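Local coordinates for coronin (Toxoplasma gondii, PDB 4OZU), which probably binds actin filaments, and is represented here by its WD40 beta-propeller domain, at residues 27-32 and 46-51; 55-60 and 72-77; 211-216 and 234-239. All blocks are in the same frame, centred on the assembly; numbering follows the deposited sequence.

Contact 1 (27-32 and 46-51); sequences LRLSTK and IAAPWD
A single beta bridge, Leu29 to Trp50, joins the loop 27-32, which leaves strand 16-25, to segment 46-51, which carries strand 45-49 onward, in a blade of the WD40 propeller. The two segments cross at a steep angle. Ser30 N donates to Pro49 O at 3.0 Å in a nearly straight bond (175°), and Asp51 N donates to Arg28 O at 2.7 Å; in both the donor stands above the carbonyl plane. Arg28 O does double duty, because it also lies over the centre of the Trp50 indole, 3.1 Å above the ring plane. The first torsion of Trp50, -148°, is well away from a staggered value and leaves the indole turned under the Arg28 backbone, with Arg28 CB beside NE1 and CE2, just beyond that edge of the indole. Lys74 makes a cation-pi contact from the opposite face. Deeper in, Leu29 sends CD2 into the angle between Ala48 CB, at 3.6 Å, and Trp50 CZ3, at 3.7 Å, while Leu27 CB meets the far end of the indole at CH2. On the outer side the bent Arg28 chain brings NE to 3.6 Å from Asp51 OD2, a long salt bridge with the guanidinium and carboxylate planes 71° apart. A water bridges Leu29 O (2.7 Å) and Asp51 OD2 (3.2 Å). The partly negative carbonyl oxygen and the positive ammonium group lie on opposite faces of the indole, so they would be expected to polarise the ring in the same sense, while the long, skewed salt bridge probably adds only modest attraction.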
ATOM      1  N   LEU A  27      13.441 -18.841  -2.019  1.00 37.63           N
ATOM      2  CA  LEU A  27      13.255 -17.806  -3.020  1.00 35.36           C
ATOM      3  C   LEU A  27      14.581 -17.105  -3.287  1.00 35.56           C
ATOM      4  O   LEU A  27      15.537 -17.280  -2.541  1.00 36.47           O
ATOM      5  CB  LEU A  27      12.205 -16.799  -2.555  1.00 32.28           C
ATOM      6  CG  LEU A  27      10.849 -17.377  -2.134  1.00 31.39           C
ATOM      7  CD1 LEU A  27       9.945 -16.253  -1.631  1.00 29.31           C
ATOM      8  CD2 LEU A  27      10.194 -18.131  -3.281  1.00 39.75           C
ATOM      9  N   ARG A  28      14.622 -16.318  -4.358  1.00 38.93           N
ATOM     10  CA  ARG A  28      15.773 -15.481  -4.693  1.00 41.73           C
ATOM     11  C   ARG A  28      15.304 -14.038  -4.829  1.00 39.80           C
ATOM     12  O   ARG A  28      15.037 -13.564  -5.933  1.00 38.25           O
ATOM     13  CB  ARG A  28      16.431 -15.953  -5.989  1.00 56.57           C
ATOM     14  CG  ARG A  28      17.290 -17.203  -5.846  1.00 68.28           C
ATOM     15  CD  ARG A  28      18.692 -16.873  -5.352  1.00 78.87           C
ATOM     16  NE  ARG A  28      19.361 -15.890  -6.206  1.00 59.19           N
ATOM     17  CZ  ARG A  28      20.069 -16.183  -7.297  1.00 74.03           C
ATOM     18  NH1 ARG A  28      20.219 -17.441  -7.695  1.00 65.69           N
ATOM     19  NH2 ARG A  28      20.632 -15.206  -7.995  1.00 90.56           N
ATOM     20  N   LEU A  29      15.200 -13.346  -3.700  1.00 36.13           N
ATOM     21  CA  LEU A  29      14.559 -12.034  -3.661  1.00 36.28           C
ATOM     22  C   LEU A  29      15.554 -10.881  -3.664  1.00 38.10           C
ATOM     23  O   LEU A  29      16.663 -10.993  -3.143  1.00 44.06           O
ATOM     24  CB  LEU A  29      13.673 -11.930  -2.424  1.00 35.36           C
ATOM     25  CG  LEU A  29      12.572 -12.987  -2.343  1.00 39.68           C
ATOM     26  CD1 LEU A  29      11.877 -12.926  -0.996  1.00 40.98           C
ATOM     27  CD2 LEU A  29      11.577 -12.795  -3.477  1.00 37.04           C
ATOM     28  N   SER A  30      15.132  -9.768  -4.253  1.00 36.93           N
ATOM     29  CA  SER A  30      15.922  -8.549  -4.247  1.00 37.52           C
ATOM     30  C   SER A  30      15.972  -7.942  -2.852  1.00 45.47           C
ATOM     31  O   SER A  30      15.010  -8.040  -2.086  1.00 38.32           O
ATOM     32  CB  SER A  30      15.344  -7.537  -5.232  1.00 38.08           C
ATOM     33  OG  SER A  30      15.907  -6.253  -5.034  1.00 40.55           O
ATOM     34  N   THR A  31      17.101  -7.315  -2.535  1.00 43.36           N
ATOM     35  CA  THR A  31      17.257  -6.570  -1.294  1.00 48.74           C
ATOM     36  C   THR A  31      17.704  -5.138  -1.591  1.00 56.52           C
ATOM     37  O   THR A  31      18.236  -4.447  -0.721  1.00 73.42           O
ATOM     38  CB  THR A  31      18.268  -7.250  -0.355  1.00 47.48           C
ATOM     39  OG1 THR A  31      19.517  -7.420  -1.037  1.00 43.18           O
ATOM     40  CG2 THR A  31      17.751  -8.610   0.087  1.00 51.34           C
ATOM     41  N   LYS A  32      17.477  -4.699  -2.826  1.00 43.84           N
ATOM     42  CA  LYS A  32      17.800  -3.336  -3.239  1.00 42.74           C
ATOM     43  C   LYS A  32      16.929  -2.317  -2.512  1.00 47.67           C
ATOM     44  O   LYS A  32      15.785  -2.606  -2.158  1.00 46.98           O
ATOM     45  CB  LYS A  32      17.627  -3.179  -4.750  1.00 45.93           C
ATOM     46  CG  LYS A  32      18.657  -3.928  -5.572  1.00 44.15           C
ATOM     47  CD  LYS A  32      18.414  -3.755  -7.063  1.00 64.67           C
ATOM     48  CE  LYS A  32      19.603  -4.232  -7.883  1.00 71.42           C
ATOM     49  NZ  LYS A  32      19.476  -3.870  -9.324  1.00 92.21           N
ATOM     50  N   ILE A  46       1.224 -13.110  -4.977  1.00 23.59           N
ATOM     51  CA  ILE A  46       2.226 -12.277  -4.335  1.00 23.16           C
ATOM     52  C   ILE A  46       3.213 -11.835  -5.411  1.00 26.14           C
ATOM     53  O   ILE A  46       3.650 -12.658  -6.209  1.00 29.51           O
ATOM     54  CB  ILE A  46       2.990 -13.042  -3.226  1.00 21.11           C
ATOM     55  CG1 ILE A  46       2.030 -13.551  -2.145  1.00 22.71           C
ATOM     56  CG2 ILE A  46       4.072 -12.166  -2.610  1.00 25.53           C
ATOM     57  CD1 ILE A  46       2.645 -14.610  -1.243  1.00 29.47           C
ATOM     58  N   ALA A  47       3.561 -10.552  -5.431  1.00 24.63           N
ATOM     59  CA  ALA A  47       4.613 -10.060  -6.315  1.00 24.37           C
ATOM     60  C   ALA A  47       5.834  -9.709  -5.479  1.00 24.99           C
ATOM     61  O   ALA A  47       5.721  -8.998  -4.482  1.00 25.19           O
ATOM     62  CB  ALA A  47       4.137  -8.851  -7.106  1.00 28.86           C
ATOM     63  N   ALA A  48       6.998 -10.205  -5.884  1.00 25.87           N
ATOM     64  CA  ALA A  48       8.245  -9.893  -5.193  1.00 31.27           C
ATOM     65  C   ALA A  48       9.385  -9.709  -6.197  1.00 33.97           C
ATOM     66  O   ALA A  48       9.696 -10.630  -6.952  1.00 32.44           O
ATOM     67  CB  ALA A  48       8.587 -10.992  -4.196  1.00 32.84           C
ATOM     68  N   PRO A  49       9.997  -8.510  -6.228  1.00 28.66           N
ATOM     69  CA  PRO A  49      11.161  -8.306  -7.094  1.00 30.37           C
ATOM     70  C   PRO A  49      12.231  -9.378  -6.882  1.00 29.62           C
ATOM     71  O   PRO A  49      12.580  -9.694  -5.741  1.00 31.59           O
ATOM     72  CB  PRO A  49      11.664  -6.923  -6.679  1.00 30.20           C
ATOM     73  CG  PRO A  49      10.438  -6.211  -6.232  1.00 33.51           C
ATOM     74  CD  PRO A  49       9.572  -7.253  -5.582  1.00 35.64           C
ATOM     75  N   TRP A  50      12.722  -9.931  -7.986  1.00 31.93           N
ATOM     76  CA  TRP A  50      13.619 -11.080  -7.958  1.00 32.36           C
ATOM     77  C   TRP A  50      15.070 -10.622  -7.962  1.00 42.50           C
ATOM     78  O   TRP A  50      15.380  -9.523  -8.419  1.00 38.94           O
ATOM     79  CB  TRP A  50      13.335 -11.989  -9.157  1.00 39.21           C
ATOM     80  CG  TRP A  50      13.573 -13.442  -8.890  1.00 41.38           C
ATOM     81  CD1 TRP A  50      14.524 -14.238  -9.456  1.00 46.40           C
ATOM     82  CD2 TRP A  50      12.838 -14.276  -7.984  1.00 37.92           C
ATOM     83  NE1 TRP A  50      14.428 -15.518  -8.959  1.00 46.50           N
ATOM     84  CE2 TRP A  50      13.402 -15.564  -8.051  1.00 42.29           C
ATOM     85  CE3 TRP A  50      11.759 -14.056  -7.122  1.00 48.57           C
ATOM     86  CZ2 TRP A  50      12.922 -16.630  -7.292  1.00 55.91           C
ATOM     87  CZ3 TRP A  50      11.287 -15.113  -6.366  1.00 46.75           C
ATOM     88  CH2 TRP A  50      11.866 -16.383  -6.457  1.00 49.17           C
ATOM     89  N   ASP A  51      15.951 -11.468  -7.438  1.00 40.53           N
ATOM     90  CA  ASP A  51      17.376 -11.167  -7.387  1.00 46.04           C
ATOM     91  C   ASP A  51      18.048 -11.589  -8.687  1.00 47.29           C
ATOM     92  O   ASP A  51      18.542 -12.710  -8.804  1.00 52.29           O
ATOM     93  CB  ASP A  51      18.021 -11.873  -6.193  1.00 52.32           C
ATOM     94  CG  ASP A  51      19.508 -11.615  -6.093  1.00 58.69           C
ATOM     95  OD1 ASP A  51      19.971 -10.576  -6.608  1.00 58.83           O
ATOM     96  OD2 ASP A  51      20.212 -12.452  -5.493  1.00 55.23           O
TER
HETATM   97  O   HOH W   1      18.694 -12.654  -2.646  0.96 42.22           O

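Contact 2 (55-60 and 72-77); sequences GGVLGI and VAKIKG
Strands 58-60 and 73-75 run antiparallel in the propeller blade that also holds strand 45-49, and Gly59 provides the hollow into which a larger side chain settles. Two hydrogen-bonded pairs flank the non-hydrogen-bonded pair Gly59-Lys74. In the first, Leu58 N reaches Ile75 O at 2.9 Å, and Ile75 N returns to Leu58 O, also at 2.9 Å. In the second, Ile60 N meets Ala73 O at 2.9 Å, and Ala73 N meets Ile60 O at 3.0 Å in the most bent of the four bonds (149°). Leu58, Ile60, Ala73 and Ile75 share one face. Leu58 and Ile75 lie side by side there, with Leu58 CB 3.9 Å from Ile75 CB. Ala73 is only a low bump facing Ile60, and Ile75 reaches diagonally across: its CD1, carried outward by an extended second torsion (179°), comes within 3.7 Å of Ile60 CG1. At Gly59 the absence of a side chain leaves a dip over the backbone, and Val72 CG1 sits in it, 3.6 Å from Gly59 CA. Val57 is met on both branches. Lys74 bends at its second torsion (-67°), which brings its CD to Val57 CG1 at 4.1 Å, while Val57 CG2 comes near Lys76 NZ, the Lys76 chain lying alongside. The contact thus differs in character from place to place: Lys74 CD packs against Val57 CG1 although the lysine ends in a charge, whereas on the other face Leu58 and Ile75 offer apolar groups to Leu95, on strand 94-99 of the neighbouring sheet.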
ATOM      1  N   GLY A  55      17.933  -6.147 -16.064  1.00 45.19           N
ATOM      2  CA  GLY A  55      16.585  -5.620 -15.941  1.00 39.96           C
ATOM      3  C   GLY A  55      15.815  -6.214 -14.780  1.00 37.94           C
ATOM      4  O   GLY A  55      16.009  -7.370 -14.410  1.00 41.01           O
ATOM      5  N   GLY A  56      14.923  -5.418 -14.202  1.00 36.18           N
ATOM      6  CA  GLY A  56      14.143  -5.866 -13.070  1.00 33.43           C
ATOM      7  C   GLY A  56      13.220  -7.007 -13.444  1.00 36.65           C
ATOM      8  O   GLY A  56      12.626  -7.021 -14.524  1.00 32.40           O
ATOM      9  N   VAL A  57      13.111  -7.972 -12.541  1.00 35.54           N
ATOM     10  CA  VAL A  57      12.216  -9.101 -12.720  1.00 31.23           C
ATOM     11  C   VAL A  57      11.360  -9.228 -11.490  1.00 32.86           C
ATOM     12  O   VAL A  57      11.847  -9.101 -10.365  1.00 30.51           O
ATOM     13  CB  VAL A  57      12.984 -10.420 -12.963  1.00 33.22           C
ATOM     14  CG1 VAL A  57      12.022 -11.602 -13.071  1.00 49.81           C
ATOM     15  CG2 VAL A  57      13.811 -10.308 -14.218  1.00 35.19           C
ATOM     16  N   LEU A  58      10.076  -9.465 -11.723  1.00 29.61           N
ATOM     17  CA  LEU A  58       9.114  -9.704 -10.667  1.00 31.16           C
ATOM     18  C   LEU A  58       8.830 -11.195 -10.578  1.00 32.34           C
ATOM     19  O   LEU A  58       8.510 -11.829 -11.583  1.00 32.49           O
ATOM     20  CB  LEU A  58       7.832  -8.930 -10.957  1.00 49.90           C
ATOM     21  CG  LEU A  58       6.946  -8.464  -9.809  1.00 49.14           C
ATOM     22  CD1 LEU A  58       7.700  -7.571  -8.836  1.00 27.75           C
ATOM     23  CD2 LEU A  58       5.756  -7.730 -10.400  1.00 30.40           C
ATOM     24  N   GLY A  59       8.978 -11.757  -9.383  1.00 35.33           N
ATOM     25  CA  GLY A  59       8.518 -13.107  -9.124  1.00 35.59           C
ATOM     26  C   GLY A  59       7.048 -13.049  -8.764  1.00 29.17           C
ATOM     27  O   GLY A  59       6.635 -12.179  -7.996  1.00 30.87           O
ATOM     28  N   ILE A  60       6.259 -13.956  -9.336  1.00 35.44           N
ATOM     29  CA  ILE A  60       4.833 -14.040  -9.045  1.00 32.51           C
ATOM     30  C   ILE A  60       4.511 -15.400  -8.432  1.00 36.30           C
ATOM     31  O   ILE A  60       4.629 -16.442  -9.087  1.00 31.82           O
ATOM     32  CB  ILE A  60       3.971 -13.804 -10.315  1.00 28.58           C
ATOM     33  CG1 ILE A  60       4.225 -12.409 -10.890  1.00 32.08           C
ATOM     34  CG2 ILE A  60       2.486 -13.975 -10.006  1.00 37.60           C
ATOM     35  CD1 ILE A  60       3.819 -11.263  -9.978  1.00 24.46           C
ATOM     36  N   VAL A  72       7.401 -20.054  -9.171  1.00 64.30           N
ATOM     37  CA  VAL A  72       7.574 -18.624  -9.376  1.00 59.09           C
ATOM     38  C   VAL A  72       7.483 -18.301 -10.860  1.00 38.94           C
ATOM     39  O   VAL A  72       8.381 -18.632 -11.634  1.00 34.02           O
ATOM     40  CB  VAL A  72       8.926 -18.130  -8.824  1.00 58.26           C
ATOM     41  CG1 VAL A  72       9.031 -16.617  -8.951  1.00 54.95           C
ATOM     42  CG2 VAL A  72       9.090 -18.548  -7.373  1.00 53.19           C
ATOM     43  N   ALA A  73       6.378 -17.675 -11.252  1.00 37.82           N
ATOM     44  CA  ALA A  73       6.242 -17.132 -12.592  1.00 37.77           C
ATOM     45  C   ALA A  73       7.081 -15.856 -12.662  1.00 34.41           C
ATOM     46  O   ALA A  73       7.422 -15.284 -11.624  1.00 34.26           O
ATOM     47  CB  ALA A  73       4.786 -16.857 -12.912  1.00 37.72           C
ATOM     48  N   LYS A  74       7.415 -15.416 -13.873  1.00 33.67           N
ATOM     49  CA  LYS A  74       8.316 -14.280 -14.047  1.00 32.08           C
ATOM     50  C   LYS A  74       7.723 -13.176 -14.909  1.00 30.82           C
ATOM     51  O   LYS A  74       7.148 -13.434 -15.965  1.00 37.48           O
ATOM     52  CB  LYS A  74       9.629 -14.733 -14.677  1.00 39.29           C
ATOM     53  CG  LYS A  74      10.315 -15.871 -13.957  1.00 46.59           C
ATOM     54  CD  LYS A  74      10.814 -15.457 -12.591  1.00 42.31           C
ATOM     55  CE  LYS A  74      11.596 -16.592 -11.953  1.00 64.28           C
ATOM     56  NZ  LYS A  74      12.089 -16.232 -10.606  1.00 73.81           N
ATOM     57  N   ILE A  75       7.890 -11.941 -14.452  1.00 30.95           N
ATOM     58  CA  ILE A  75       7.559 -10.772 -15.246  1.00 31.09           C
ATOM     59  C   ILE A  75       8.854 -10.012 -15.522  1.00 36.23           C
ATOM     60  O   ILE A  75       9.531  -9.581 -14.590  1.00 33.29           O
ATOM     61  CB  ILE A  75       6.526  -9.875 -14.524  1.00 26.30           C
ATOM     62  CG1 ILE A  75       5.213 -10.637 -14.350  1.00 26.07           C
ATOM     63  CG2 ILE A  75       6.290  -8.575 -15.304  1.00 29.30           C
ATOM     64  CD1 ILE A  75       4.127  -9.857 -13.627  1.00 26.11           C
ATOM     65  N   LYS A  76       9.197  -9.869 -16.800  1.00 32.35           N
ATOM     66  CA  LYS A  76      10.439  -9.204 -17.207  1.00 31.70           C
ATOM     67  C   LYS A  76      10.125  -7.820 -17.801  1.00 35.58           C
ATOM     68  O   LYS A  76       9.488  -7.003 -17.142  1.00 37.63           O
ATOM     69  CB  LYS A  76      11.205 -10.085 -18.193  1.00 46.95           C
ATOM     70  CG  LYS A  76      11.560 -11.457 -17.624  1.00 42.91           C
ATOM     71  CD  LYS A  76      12.461 -12.244 -18.562  1.00 49.56           C
ATOM     72  CE  LYS A  76      12.812 -13.611 -17.991  1.00 69.63           C
ATOM     73  NZ  LYS A  76      13.605 -13.519 -16.733  1.00 87.39           N
ATOM     74  N   GLY A  77      10.576  -7.543 -19.020  1.00 42.29           N
ATOM     75  CA  GLY A  77      10.244  -6.286 -19.678  1.00 39.31           C
ATOM     76  C   GLY A  77      11.042  -5.088 -19.185  1.00 41.96           C
ATOM     77  O   GLY A  77      11.555  -4.306 -19.990  1.00 39.27           O
TER

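Contact 3 (211-216 and 234-239); sequences ACHDGS and VFTTGF
The Asp-His-Ser/Thr-Trp tetrad characteristic of WD40 repeats is present here as His213, Thr236 and Trp250, with Glu246 appearing to take the place of the usual aspartate. His213 comes from the loop linking strand 205-211 to strand 220-223, and Thr236 from strand 233-239. Starting at the backbone, His213 CB lies 3.4 Å from Phe239 O. The first torsion, -60°, sets CG beside the backbone N, and the second, -84°, stands the ring across that bond so that one face lies on Gly238. His213 CG is 3.8 Å from Gly238 CA, and the glycine CA lies 3.9 Å from the ring centroid in a CH-pi contact; with no side chain at Gly238, the imidazole can rest directly on the strand. ND1 is hydrogen-bonded to Glu246, on strand 245-251. CD2 passes near Thr236 OG1 and Thr237 O, and CE1 lies near Thr236 OG1 and Gly238 N. At the tip, His213 NE2 is hydrogen-bonded to Thr236 OG1 at 2.8 Å, the threonine oxygen lying at the ring edge near its plane. Thr236 OG1, held in the crowded position between its own backbone N and carbonyl carbon (59°), is also hydrogen-bonded to Trp250 NE1. Both ring nitrogens therefore have partners within the buried interior, which fixes the rotation of the imidazole, and the carboxylate of Glu246 would probably increase its basicity. Beyond the histidine the loop closes onto the strand end, where Gly215 N donates to Phe239 O at 2.7 Å from above the carbonyl plane.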
ATOM      1  N   ALA A 211       4.005  21.862   5.898  1.00 25.92           N
ATOM      2  CA  ALA A 211       5.201  21.237   6.435  1.00 27.95           C
ATOM      3  C   ALA A 211       4.758  20.211   7.470  1.00 29.92           C
ATOM      4  O   ALA A 211       4.205  20.584   8.502  1.00 28.96           O
ATOM      5  CB  ALA A 211       6.121  22.281   7.052  1.00 29.09           C
ATOM      6  N   CYS A 212       4.974  18.925   7.200  1.00 24.44           N
ATOM      7  CA  CYS A 212       4.382  17.894   8.053  1.00 21.49           C
ATOM      8  C   CYS A 212       5.311  17.414   9.167  1.00 25.84           C
ATOM      9  O   CYS A 212       4.827  17.071  10.245  1.00 25.75           O
ATOM     10  CB  CYS A 212       3.913  16.707   7.207  1.00 27.36           C
ATOM     11  SG  CYS A 212       5.182  15.878   6.232  1.00 29.83           S
ATOM     12  N   HIS A 213       6.624  17.394   8.919  1.00 24.06           N
ATOM     13  CA  HIS A 213       7.604  17.052   9.948  1.00 22.36           C
ATOM     14  C   HIS A 213       8.897  17.835   9.729  1.00 25.79           C
ATOM     15  O   HIS A 213       9.232  18.173   8.598  1.00 27.33           O
ATOM     16  CB  HIS A 213       7.856  15.542   9.955  1.00 21.95           C
ATOM     17  CG  HIS A 213       6.622  14.739  10.227  1.00 25.14           C
ATOM     18  ND1 HIS A 213       6.163  14.495  11.504  1.00 23.66           N
ATOM     19  CD2 HIS A 213       5.741  14.147   9.390  1.00 54.69           C
ATOM     20  CE1 HIS A 213       5.051  13.784  11.441  1.00 21.61           C
ATOM     21  NE2 HIS A 213       4.775  13.557  10.168  1.00 21.26           N
ATOM     22  N   ASP A 214       9.607  18.138  10.814  1.00 25.08           N
ATOM     23  CA  ASP A 214      10.685  19.128  10.768  1.00 29.14           C
ATOM     24  C   ASP A 214      12.073  18.514  10.644  1.00 28.02           C
ATOM     25  O   ASP A 214      13.041  19.223  10.348  1.00 29.51           O
ATOM     26  CB  ASP A 214      10.635  20.019  12.013  1.00 30.95           C
ATOM     27  CG  ASP A 214       9.361  20.841  12.090  1.00 51.39           C
ATOM     28  OD1 ASP A 214       8.765  21.120  11.027  1.00 41.88           O
ATOM     29  OD2 ASP A 214       8.950  21.203  13.212  1.00 43.15           O
ATOM     30  N   GLY A 215      12.180  17.209  10.871  1.00 35.99           N
ATOM     31  CA  GLY A 215      13.441  16.502  10.697  1.00 46.83           C
ATOM     32  C   GLY A 215      13.798  16.376   9.228  1.00 33.47           C
ATOM     33  O   GLY A 215      13.029  16.793   8.365  1.00 37.61           O
ATOM     34  N   SER A 216      14.958  15.794   8.937  1.00 36.87           N
ATOM     35  CA  SER A 216      15.476  15.757   7.569  1.00 43.93           C
ATOM     36  C   SER A 216      15.060  14.511   6.791  1.00 54.36           C
ATOM     37  O   SER A 216      14.821  14.583   5.586  1.00 86.22           O
ATOM     38  CB  SER A 216      17.005  15.851   7.586  1.00 54.94           C
ATOM     39  OG  SER A 216      17.432  17.062   8.180  1.00 76.41           O
ATOM     40  N   VAL A 234      -5.687  12.549   6.630  1.00 20.46           N
ATOM     41  CA  VAL A 234      -4.453  11.956   6.129  1.00 23.79           C
ATOM     42  C   VAL A 234      -3.518  11.725   7.303  1.00 21.99           C
ATOM     43  O   VAL A 234      -3.523  12.497   8.258  1.00 19.84           O
ATOM     44  CB  VAL A 234      -3.756  12.864   5.089  1.00 18.05           C
ATOM     45  CG1 VAL A 234      -2.388  12.300   4.690  1.00 21.48           C
ATOM     46  CG2 VAL A 234      -4.625  13.024   3.871  1.00 17.44           C
ATOM     47  N   PHE A 235      -2.730  10.658   7.220  1.00 17.63           N
ATOM     48  CA  PHE A 235      -1.787  10.267   8.273  1.00 17.08           C
ATOM     49  C   PHE A 235      -0.365  10.361   7.749  1.00 19.74           C
ATOM     50  O   PHE A 235      -0.103   9.886   6.654  1.00 19.96           O
ATOM     51  CB  PHE A 235      -2.065   8.835   8.727  1.00 18.48           C
ATOM     52  CG  PHE A 235      -1.149   8.343   9.823  1.00 16.72           C
ATOM     53  CD1 PHE A 235      -1.380   8.688  11.144  1.00 20.83           C
ATOM     54  CD2 PHE A 235      -0.075   7.513   9.530  1.00 18.74           C
ATOM     55  CE1 PHE A 235      -0.556   8.223  12.152  1.00 23.13           C
ATOM     56  CE2 PHE A 235       0.755   7.053  10.533  1.00 20.41           C
ATOM     57  CZ  PHE A 235       0.510   7.405  11.847  1.00 22.03           C
ATOM     58  N   THR A 236       0.549  10.961   8.514  1.00 21.81           N
ATOM     59  CA  THR A 236       1.957  10.988   8.118  1.00 18.41           C
ATOM     60  C   THR A 236       2.856  10.429   9.197  1.00 19.16           C
ATOM     61  O   THR A 236       2.541  10.505  10.386  1.00 21.48           O
ATOM     62  CB  THR A 236       2.462  12.419   7.789  1.00 25.44           C
ATOM     63  OG1 THR A 236       2.303  13.264   8.935  1.00 22.28           O
ATOM     64  CG2 THR A 236       1.714  13.006   6.613  1.00 26.77           C
ATOM     65  N   THR A 237       3.968   9.847   8.748  1.00 19.53           N
ATOM     66  CA  THR A 237       5.106   9.533   9.601  1.00 18.38           C
ATOM     67  C   THR A 237       6.264  10.390   9.155  1.00 19.25           C
ATOM     68  O   THR A 237       6.334  10.794   7.998  1.00 24.10           O
ATOM     69  CB  THR A 237       5.539   8.065   9.505  1.00 24.39           C
ATOM     70  OG1 THR A 237       6.042   7.813   8.186  1.00 23.33           O
ATOM     71  CG2 THR A 237       4.384   7.129   9.804  1.00 24.44           C
ATOM     72  N   GLY A 238       7.192  10.639  10.058  1.00 20.28           N
ATOM     73  CA  GLY A 238       8.351  11.429   9.721  1.00 21.37           C
ATOM     74  C   GLY A 238       9.258  11.561  10.914  1.00 22.86           C
ATOM     75  O   GLY A 238       9.202  10.753  11.846  1.00 26.56           O
ATOM     76  N   PHE A 239      10.095  12.585  10.880  1.00 23.88           N
ATOM     77  CA  PHE A 239      11.094  12.777  11.914  1.00 25.62           C
ATOM     78  C   PHE A 239      10.984  14.175  12.507  1.00 27.72           C
ATOM     79  O   PHE A 239      10.726  15.150  11.792  1.00 25.67           O
ATOM     80  CB  PHE A 239      12.488  12.530  11.343  1.00 27.58           C
ATOM     81  CG  PHE A 239      12.710  11.112  10.890  1.00 27.05           C
ATOM     82  CD1 PHE A 239      12.155  10.654   9.706  1.00 25.82           C
ATOM     83  CD2 PHE A 239      13.464  10.235  11.655  1.00 39.91           C
ATOM     84  CE1 PHE A 239      12.350   9.345   9.289  1.00 25.99           C
ATOM     85  CE2 PHE A 239      13.670   8.927  11.240  1.00 39.75           C
ATOM     86  CZ  PHE A 239      13.112   8.482  10.057  1.00 30.44           C
TER

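Along the chain the three contacts come in series. Contacts 1 and 2 are neighbours, their centres 9 Å apart, and share one sheet: strand 45-49 of contact 1 lies next to strand 58-62 of contact 2, with probable backbone hydrogen bonds from Gly59 N to Ala48 O and from Trp50 N to Val57 O. Contact 3 belongs to another blade, with its centre about 29 Å from that of contact 1 and 34 Å from that of contact 2, and it lies on the opposite side of the chain's centre from contact 2. In this ring-shaped domain of coronin, contacts 1 and 3 each seat an interblade loop on a blade, while contact 2 pairs strands within one.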